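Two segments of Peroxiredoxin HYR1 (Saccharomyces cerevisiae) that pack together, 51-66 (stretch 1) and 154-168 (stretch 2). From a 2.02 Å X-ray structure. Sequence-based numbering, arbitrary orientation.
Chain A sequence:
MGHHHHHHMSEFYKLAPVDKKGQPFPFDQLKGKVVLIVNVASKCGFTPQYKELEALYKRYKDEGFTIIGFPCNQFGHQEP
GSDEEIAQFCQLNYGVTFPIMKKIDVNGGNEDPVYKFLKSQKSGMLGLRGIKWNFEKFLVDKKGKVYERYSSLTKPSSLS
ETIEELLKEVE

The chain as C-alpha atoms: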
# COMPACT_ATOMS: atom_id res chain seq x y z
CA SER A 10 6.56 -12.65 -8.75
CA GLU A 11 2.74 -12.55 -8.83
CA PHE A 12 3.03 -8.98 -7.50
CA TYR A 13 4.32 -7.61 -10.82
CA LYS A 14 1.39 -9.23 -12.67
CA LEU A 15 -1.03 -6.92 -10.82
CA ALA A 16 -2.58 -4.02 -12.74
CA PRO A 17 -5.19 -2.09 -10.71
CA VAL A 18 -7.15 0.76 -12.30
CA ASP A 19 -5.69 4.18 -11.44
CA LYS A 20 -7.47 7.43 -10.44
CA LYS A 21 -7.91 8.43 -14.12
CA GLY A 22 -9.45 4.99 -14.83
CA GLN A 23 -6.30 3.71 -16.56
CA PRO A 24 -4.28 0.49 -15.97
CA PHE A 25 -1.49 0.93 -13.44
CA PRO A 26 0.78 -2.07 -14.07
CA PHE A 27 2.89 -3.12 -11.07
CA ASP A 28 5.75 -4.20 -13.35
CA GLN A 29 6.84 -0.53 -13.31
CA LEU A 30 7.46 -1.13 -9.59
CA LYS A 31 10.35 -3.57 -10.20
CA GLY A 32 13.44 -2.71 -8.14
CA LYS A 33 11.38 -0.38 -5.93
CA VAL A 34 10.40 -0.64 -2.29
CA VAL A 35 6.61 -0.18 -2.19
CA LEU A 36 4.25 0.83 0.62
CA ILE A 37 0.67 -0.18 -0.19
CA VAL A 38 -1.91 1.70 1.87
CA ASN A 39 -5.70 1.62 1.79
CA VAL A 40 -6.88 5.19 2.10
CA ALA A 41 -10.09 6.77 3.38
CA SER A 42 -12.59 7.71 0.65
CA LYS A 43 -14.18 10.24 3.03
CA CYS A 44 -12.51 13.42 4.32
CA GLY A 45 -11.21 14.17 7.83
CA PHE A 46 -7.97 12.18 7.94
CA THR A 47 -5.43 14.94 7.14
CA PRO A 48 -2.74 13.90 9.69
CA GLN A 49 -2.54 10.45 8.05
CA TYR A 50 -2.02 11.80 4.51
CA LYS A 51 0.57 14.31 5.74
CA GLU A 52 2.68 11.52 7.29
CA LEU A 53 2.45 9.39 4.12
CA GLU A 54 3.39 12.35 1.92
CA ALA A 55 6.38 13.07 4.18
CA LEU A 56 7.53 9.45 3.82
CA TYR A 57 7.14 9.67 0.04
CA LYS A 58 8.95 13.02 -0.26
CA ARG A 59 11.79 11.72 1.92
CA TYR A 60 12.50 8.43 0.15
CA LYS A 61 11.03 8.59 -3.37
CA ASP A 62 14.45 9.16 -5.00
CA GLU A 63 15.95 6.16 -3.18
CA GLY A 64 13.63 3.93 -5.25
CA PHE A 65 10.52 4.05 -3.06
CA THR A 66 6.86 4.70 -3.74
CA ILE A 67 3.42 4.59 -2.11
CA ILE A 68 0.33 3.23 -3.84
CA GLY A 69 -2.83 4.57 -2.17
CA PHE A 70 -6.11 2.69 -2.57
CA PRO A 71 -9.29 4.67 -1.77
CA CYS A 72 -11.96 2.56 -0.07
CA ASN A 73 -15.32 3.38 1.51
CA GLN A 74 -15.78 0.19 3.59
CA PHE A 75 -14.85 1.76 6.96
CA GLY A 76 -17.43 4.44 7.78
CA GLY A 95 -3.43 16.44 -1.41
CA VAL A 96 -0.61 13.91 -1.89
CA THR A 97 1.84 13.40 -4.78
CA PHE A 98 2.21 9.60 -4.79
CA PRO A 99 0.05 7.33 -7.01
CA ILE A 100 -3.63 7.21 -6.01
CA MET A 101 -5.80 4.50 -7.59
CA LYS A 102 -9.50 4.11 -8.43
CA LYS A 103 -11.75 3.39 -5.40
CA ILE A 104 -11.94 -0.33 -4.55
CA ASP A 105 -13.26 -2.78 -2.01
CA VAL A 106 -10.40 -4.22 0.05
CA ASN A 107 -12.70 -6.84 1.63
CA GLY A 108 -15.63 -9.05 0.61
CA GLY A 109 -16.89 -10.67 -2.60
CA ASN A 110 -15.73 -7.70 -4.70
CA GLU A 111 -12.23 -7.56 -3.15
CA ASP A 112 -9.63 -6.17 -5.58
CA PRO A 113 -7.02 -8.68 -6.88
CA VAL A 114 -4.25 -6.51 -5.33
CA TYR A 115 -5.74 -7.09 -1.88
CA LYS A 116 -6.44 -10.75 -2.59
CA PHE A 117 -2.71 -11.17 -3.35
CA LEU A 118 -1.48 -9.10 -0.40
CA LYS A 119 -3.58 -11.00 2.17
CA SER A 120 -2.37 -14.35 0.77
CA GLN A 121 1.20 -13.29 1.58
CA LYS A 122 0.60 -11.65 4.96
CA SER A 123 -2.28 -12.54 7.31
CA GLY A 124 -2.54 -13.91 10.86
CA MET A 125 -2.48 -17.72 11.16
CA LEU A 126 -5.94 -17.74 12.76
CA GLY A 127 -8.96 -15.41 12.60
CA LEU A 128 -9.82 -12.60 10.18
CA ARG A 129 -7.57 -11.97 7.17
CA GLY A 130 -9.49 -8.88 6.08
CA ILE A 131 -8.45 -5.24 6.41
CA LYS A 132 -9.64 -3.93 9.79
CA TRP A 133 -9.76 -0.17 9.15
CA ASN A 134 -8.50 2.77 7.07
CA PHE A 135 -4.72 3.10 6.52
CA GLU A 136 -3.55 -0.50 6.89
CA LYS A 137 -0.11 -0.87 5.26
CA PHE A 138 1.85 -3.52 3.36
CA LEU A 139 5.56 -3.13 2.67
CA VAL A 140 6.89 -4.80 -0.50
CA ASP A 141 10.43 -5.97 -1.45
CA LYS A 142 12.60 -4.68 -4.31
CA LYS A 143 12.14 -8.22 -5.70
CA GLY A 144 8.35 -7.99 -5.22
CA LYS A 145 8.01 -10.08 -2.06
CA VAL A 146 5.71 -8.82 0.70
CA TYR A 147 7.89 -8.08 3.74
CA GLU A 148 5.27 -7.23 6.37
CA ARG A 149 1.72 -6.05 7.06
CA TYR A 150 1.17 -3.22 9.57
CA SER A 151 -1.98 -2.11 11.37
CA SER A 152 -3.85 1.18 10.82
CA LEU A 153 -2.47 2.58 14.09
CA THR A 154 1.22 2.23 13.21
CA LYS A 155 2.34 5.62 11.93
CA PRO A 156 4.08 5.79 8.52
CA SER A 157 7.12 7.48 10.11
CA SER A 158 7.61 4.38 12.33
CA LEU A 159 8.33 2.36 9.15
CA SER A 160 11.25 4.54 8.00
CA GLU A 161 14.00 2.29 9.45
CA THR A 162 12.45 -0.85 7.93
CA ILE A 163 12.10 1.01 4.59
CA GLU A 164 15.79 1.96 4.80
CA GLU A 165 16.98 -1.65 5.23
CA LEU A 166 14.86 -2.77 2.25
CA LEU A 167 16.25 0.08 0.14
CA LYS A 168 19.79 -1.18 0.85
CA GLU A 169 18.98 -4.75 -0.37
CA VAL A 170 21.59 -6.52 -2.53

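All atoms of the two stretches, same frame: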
# COMPACT_ATOMS: atom_id res chain seq x y z
N LYS A 51 -0.63 13.51 5.55
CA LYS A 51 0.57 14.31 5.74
C LYS A 51 1.79 13.43 6.04
O LYS A 51 2.86 13.64 5.48
CB LYS A 51 0.37 15.36 6.83
CG LYS A 51 -0.40 16.59 6.39
CD LYS A 51 -0.19 17.75 7.35
CE LYS A 51 -1.00 18.97 6.94
NZ LYS A 51 -0.66 20.18 7.74
N GLU A 52 1.60 12.45 6.93
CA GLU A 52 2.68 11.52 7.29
C GLU A 52 3.12 10.65 6.11
O GLU A 52 4.32 10.41 5.93
CB GLU A 52 2.29 10.65 8.50
CG GLU A 52 2.44 11.36 9.84
CD GLU A 52 2.70 10.40 11.01
OE1 GLU A 52 2.13 10.61 12.10
OE2 GLU A 52 3.49 9.44 10.84
N LEU A 53 2.16 10.18 5.31
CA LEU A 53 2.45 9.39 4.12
C LEU A 53 3.22 10.20 3.09
O LEU A 53 4.21 9.73 2.53
CB LEU A 53 1.16 8.84 3.50
CG LEU A 53 0.43 7.73 4.26
CD1 LEU A 53 -0.99 7.60 3.75
CD2 LEU A 53 1.18 6.41 4.18
N GLU A 54 2.75 11.43 2.85
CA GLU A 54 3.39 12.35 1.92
C GLU A 54 4.83 12.67 2.33
O GLU A 54 5.72 12.74 1.48
CB GLU A 54 2.57 13.63 1.78
CG GLU A 54 3.09 14.67 0.76
CD GLU A 54 3.11 14.17 -0.68
OE1 GLU A 54 3.69 14.87 -1.53
OE2 GLU A 54 2.56 13.08 -0.99
N ALA A 55 5.05 12.83 3.64
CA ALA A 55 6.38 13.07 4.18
C ALA A 55 7.31 11.88 3.92
O ALA A 55 8.46 12.07 3.54
CB ALA A 55 6.32 13.39 5.68
N LEU A 56 6.79 10.67 4.11
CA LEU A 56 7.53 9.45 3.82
C LEU A 56 7.92 9.40 2.34
O LEU A 56 9.07 9.13 2.00
CB LEU A 56 6.68 8.22 4.17
CG LEU A 56 7.35 6.87 4.38
CD1 LEU A 56 8.21 6.87 5.65
CD2 LEU A 56 6.29 5.78 4.45
N TYR A 57 6.95 9.68 1.48
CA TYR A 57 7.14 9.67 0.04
C TYR A 57 8.17 10.70 -0.40
O TYR A 57 9.11 10.37 -1.13
CB TYR A 57 5.81 9.90 -0.69
CG TYR A 57 5.89 9.89 -2.20
CD1 TYR A 57 6.29 8.75 -2.90
CD2 TYR A 57 5.55 11.03 -2.93
CE1 TYR A 57 6.35 8.74 -4.29
CE2 TYR A 57 5.61 11.03 -4.32
CZ TYR A 57 6.02 9.89 -4.99
OH TYR A 57 6.07 9.89 -6.37
N LYS A 58 8.00 11.94 0.05
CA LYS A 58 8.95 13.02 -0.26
C LYS A 58 10.37 12.64 0.18
O LYS A 58 11.34 12.85 -0.56
CB LYS A 58 8.54 14.32 0.43
CG LYS A 58 7.28 14.95 -0.15
CD LYS A 58 7.12 16.38 0.35
CE LYS A 58 5.88 17.04 -0.24
NZ LYS A 58 5.93 17.14 -1.74
N ARG A 59 10.49 12.05 1.36
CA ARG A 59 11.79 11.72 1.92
C ARG A 59 12.57 10.69 1.10
O ARG A 59 13.76 10.87 0.82
CB ARG A 59 11.65 11.28 3.38
CG ARG A 59 12.91 10.68 3.93
CD ARG A 59 13.04 10.84 5.42
NE ARG A 59 14.45 11.10 5.67
CZ ARG A 59 14.96 12.23 6.12
NH1 ARG A 59 14.18 13.25 6.47
NH2 ARG A 59 16.26 12.32 6.27
N TYR A 60 11.87 9.63 0.69
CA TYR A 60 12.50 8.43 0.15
C TYR A 60 12.29 8.17 -1.34
O TYR A 60 12.94 7.28 -1.90
CB TYR A 60 12.03 7.21 0.93
CG TYR A 60 12.51 7.18 2.37
CD1 TYR A 60 13.87 7.11 2.67
CD2 TYR A 60 11.59 7.22 3.42
CE1 TYR A 60 14.30 7.07 3.99
CE2 TYR A 60 12.03 7.18 4.75
CZ TYR A 60 13.38 7.11 5.02
OH TYR A 60 13.81 7.09 6.32
N LYS A 61 11.40 8.91 -1.98
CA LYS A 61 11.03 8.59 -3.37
C LYS A 61 12.24 8.40 -4.30
O LYS A 61 12.24 7.49 -5.13
CB LYS A 61 10.02 9.60 -3.95
CG LYS A 61 10.47 11.06 -4.04
CD LYS A 61 9.39 11.90 -4.71
CE LYS A 61 9.68 13.39 -4.62
NZ LYS A 61 10.61 13.87 -5.70
N ASP A 62 13.27 9.23 -4.14
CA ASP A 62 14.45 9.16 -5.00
C ASP A 62 15.48 8.10 -4.61
O ASP A 62 16.51 7.95 -5.27
CB ASP A 62 15.09 10.54 -5.16
CG ASP A 62 14.24 11.48 -5.99
OD1 ASP A 62 13.73 11.05 -7.05
OD2 ASP A 62 14.08 12.65 -5.57
N GLU A 63 15.18 7.35 -3.55
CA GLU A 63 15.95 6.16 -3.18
C GLU A 63 15.41 4.91 -3.88
O GLU A 63 15.98 3.83 -3.75
CB GLU A 63 15.92 5.96 -1.66
CG GLU A 63 16.38 7.16 -0.84
CD GLU A 63 17.86 7.45 -1.01
OE1 GLU A 63 18.66 6.49 -0.97
OE2 GLU A 63 18.22 8.64 -1.18
N GLY A 64 14.32 5.07 -4.63
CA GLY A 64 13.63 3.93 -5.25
C GLY A 64 12.51 3.42 -4.35
O GLY A 64 12.47 2.24 -3.99
N PHE A 65 11.61 4.33 -3.98
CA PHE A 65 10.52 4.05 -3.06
C PHE A 65 9.27 4.74 -3.57
O PHE A 65 9.34 5.85 -4.10
CB PHE A 65 10.84 4.56 -1.66
CG PHE A 65 9.67 4.48 -0.69
CD1 PHE A 65 9.34 3.28 -0.07
CD2 PHE A 65 8.91 5.61 -0.41
CE1 PHE A 65 8.27 3.20 0.82
CE2 PHE A 65 7.83 5.55 0.47
CZ PHE A 65 7.51 4.34 1.09
N THR A 66 8.13 4.08 -3.41
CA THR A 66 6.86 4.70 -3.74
C THR A 66 5.75 4.23 -2.82
O THR A 66 5.91 3.26 -2.08
CB THR A 66 6.48 4.50 -5.23
OG1 THR A 66 5.47 5.44 -5.59
CG2 THR A 66 5.99 3.07 -5.49
N THR A 154 -0.22 2.01 13.30
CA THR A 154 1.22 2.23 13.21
C THR A 154 1.46 3.37 12.22
O THR A 154 1.03 3.30 11.07
CB THR A 154 2.08 0.96 12.86
OG1 THR A 154 2.71 1.11 11.58
CG2 THR A 154 1.26 -0.29 12.89
N LYS A 155 2.12 4.41 12.71
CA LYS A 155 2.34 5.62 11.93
C LYS A 155 3.37 5.38 10.83
O LYS A 155 4.32 4.62 11.04
CB LYS A 155 2.75 6.78 12.85
CG LYS A 155 1.96 6.85 14.16
CD LYS A 155 1.38 8.24 14.43
CE LYS A 155 0.02 8.43 13.73
NZ LYS A 155 -0.65 9.71 14.11
N PRO A 156 3.16 5.98 9.64
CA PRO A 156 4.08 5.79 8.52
C PRO A 156 5.54 6.07 8.87
O PRO A 156 6.42 5.32 8.45
CB PRO A 156 3.57 6.79 7.48
CG PRO A 156 2.12 6.92 7.78
CD PRO A 156 2.04 6.87 9.28
N SER A 157 5.78 7.11 9.66
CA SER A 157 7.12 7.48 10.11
C SER A 157 7.84 6.33 10.85
O SER A 157 9.06 6.20 10.77
CB SER A 157 7.06 8.72 11.00
OG SER A 157 6.22 8.51 12.13
N SER A 158 7.07 5.52 11.57
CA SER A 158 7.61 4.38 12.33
C SER A 158 8.22 3.28 11.44
O SER A 158 8.97 2.42 11.92
CB SER A 158 6.53 3.79 13.23
OG SER A 158 6.25 4.67 14.31
N LEU A 159 7.89 3.33 10.15
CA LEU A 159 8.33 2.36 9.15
C LEU A 159 9.62 2.77 8.44
O LEU A 159 10.15 2.01 7.61
CB LEU A 159 7.23 2.18 8.09
CG LEU A 159 6.17 1.07 8.13
CD1 LEU A 159 5.68 0.72 9.54
CD2 LEU A 159 5.00 1.44 7.21
N SER A 160 10.12 3.97 8.74
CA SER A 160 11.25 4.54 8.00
C SER A 160 12.51 3.65 8.05
O SER A 160 13.13 3.40 7.02
CB SER A 160 11.55 5.97 8.44
OG SER A 160 12.05 6.02 9.77
N GLU A 161 12.84 3.16 9.24
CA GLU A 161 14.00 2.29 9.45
C GLU A 161 13.91 0.95 8.70
O GLU A 161 14.89 0.49 8.12
CB GLU A 161 14.24 2.04 10.94
CG GLU A 161 14.82 3.24 11.68
CD GLU A 161 16.24 3.57 11.24
OE1 GLU A 161 16.50 4.74 10.91
OE2 GLU A 161 17.09 2.66 11.23
N THR A 162 12.73 0.35 8.71
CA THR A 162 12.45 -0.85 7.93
C THR A 162 12.54 -0.56 6.42
O THR A 162 13.09 -1.35 5.66
CB THR A 162 11.06 -1.42 8.27
OG1 THR A 162 11.01 -1.72 9.67
CG2 THR A 162 10.77 -2.69 7.47
N ILE A 163 12.00 0.58 5.99
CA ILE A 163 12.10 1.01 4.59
C ILE A 163 13.57 1.16 4.19
O ILE A 163 13.97 0.72 3.11
CB ILE A 163 11.28 2.30 4.30
CG1 ILE A 163 9.78 2.01 4.40
CG2 ILE A 163 11.58 2.86 2.88
CD1 ILE A 163 8.90 3.24 4.45
N GLU A 164 14.37 1.74 5.08
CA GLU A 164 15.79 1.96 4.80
C GLU A 164 16.57 0.66 4.60
O GLU A 164 17.41 0.59 3.70
CB GLU A 164 16.45 2.85 5.87
CG GLU A 164 16.05 4.32 5.70
CD GLU A 164 16.86 5.29 6.54
OE1 GLU A 164 17.99 4.96 6.97
OE2 GLU A 164 16.35 6.42 6.76
N GLU A 165 16.28 -0.37 5.40
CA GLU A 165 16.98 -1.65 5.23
C GLU A 165 16.57 -2.41 3.96
O GLU A 165 17.38 -3.14 3.39
CB GLU A 165 16.92 -2.54 6.49
CG GLU A 165 15.55 -3.05 6.92
CD GLU A 165 15.57 -3.71 8.31
OE1 GLU A 165 16.65 -4.15 8.77
OE2 GLU A 165 14.50 -3.79 8.95
N LEU A 166 15.33 -2.21 3.52
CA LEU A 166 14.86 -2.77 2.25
C LEU A 166 15.46 -2.03 1.06
O LEU A 166 15.72 -2.63 0.01
CB LEU A 166 13.34 -2.75 2.16
CG LEU A 166 12.51 -3.60 3.13
CD1 LEU A 166 11.04 -3.40 2.84
CD2 LEU A 166 12.89 -5.08 3.04
N LEU A 167 15.67 -0.73 1.21
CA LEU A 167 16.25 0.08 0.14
C LEU A 167 17.71 -0.31 -0.13
O LEU A 167 18.19 -0.19 -1.26
CB LEU A 167 16.14 1.57 0.45
CG LEU A 167 14.76 2.25 0.35
CD1 LEU A 167 14.78 3.58 1.09
CD2 LEU A 167 14.34 2.47 -1.10
N LYS A 168 18.38 -0.79 0.91
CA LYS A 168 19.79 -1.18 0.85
C LYS A 168 20.02 -2.63 0.37
O LYS A 168 21.17 -3.07 0.24
CB LYS A 168 20.46 -0.97 2.22
CG LYS A 168 20.50 0.49 2.69
CD LYS A 168 21.12 0.61 4.07
CE LYS A 168 20.86 1.98 4.67
NZ LYS A 168 21.61 2.22 5.95

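Two helices running in roughly the same direction, their axes 30° apart and 12.0 Å at closest approach, meet along one side of helix 51-60, and the contact continues through Glu 63 and Gly 64 to Phe 65. The rule is visible in the spacing: Glu 52, Leu 56, Tyr 60 and Glu 63 all point their CA-to-CB bonds toward stretch 2, at steps of three or four, while Lys 51, Glu 54, Ala 55 and Lys 58 lie out of reach.

Glu 52 holds the start of stretch 2 by its carboxylate. Glu 52 OE2 accepts a hydrogen bond from Ser 157 OG at 3.2 Å and a weak one from Ser 157 N at 3.5 Å, the latter nearly straight at 167°. Its other oxygen, Glu 52 OE1, forms a salt bridge with Lys 155 NZ at 3.5 Å.

Leu 53 starts off sideways, but its end comes nearer, bringing Leu 53 CD2 to 3.8 Å from Pro 156 CG. Leu 56 meets the same proline from the next turn, Leu 56 CD2 lying 4.2 Å from Pro 156 CB. Leu 56 CD2 also packs against Ile 163 CD1 at 3.6 Å, so this buried leucine bridges the 3-10 segment and the helix that follows.

Tyr 60 is the knob of the contact, seated among Ser 160, Ile 163, Glu 164 and Leu 167. Ile 163 CG2 lies over one ring face, 4.4 Å from Tyr 60 CD2. Near the ring plane, Tyr 60 OH donates a short hydrogen bond to Glu 164 OE2 at 2.7 Å and comes within 3.3 Å of Ser 160 CB. Glu 164 leaves its backbone sideways, yet its extended side chain brings the carboxylate to the hydroxyl. A large aromatic residue does two things here: its ring packs on Ile 163 and Leu 167, and its hydroxyl donates to Glu 164.

Leu 167 packs against Glu 63 and Gly 64 as well. Leu 167 CD1 lies 4.0 Å from Tyr 60 CD1 and 3.8 Å from Glu 63 CB, while Leu 167 CD2 sits 3.4 Å from both Glu 63 O and Gly 64 O, packing a methyl against backbone carbonyls. Gly 64 has phi/psi of 93/55, where a CB would be jammed against the carbonyl O of the residue before; the backbone itself calls for glycine.

Phe 65 opens the strand and closes the apolar cluster: Phe 65 CE1 is 3.7 Å from Ile 163 CD1, and Phe 65 CB is 4.1 Å from Leu 167 CD2.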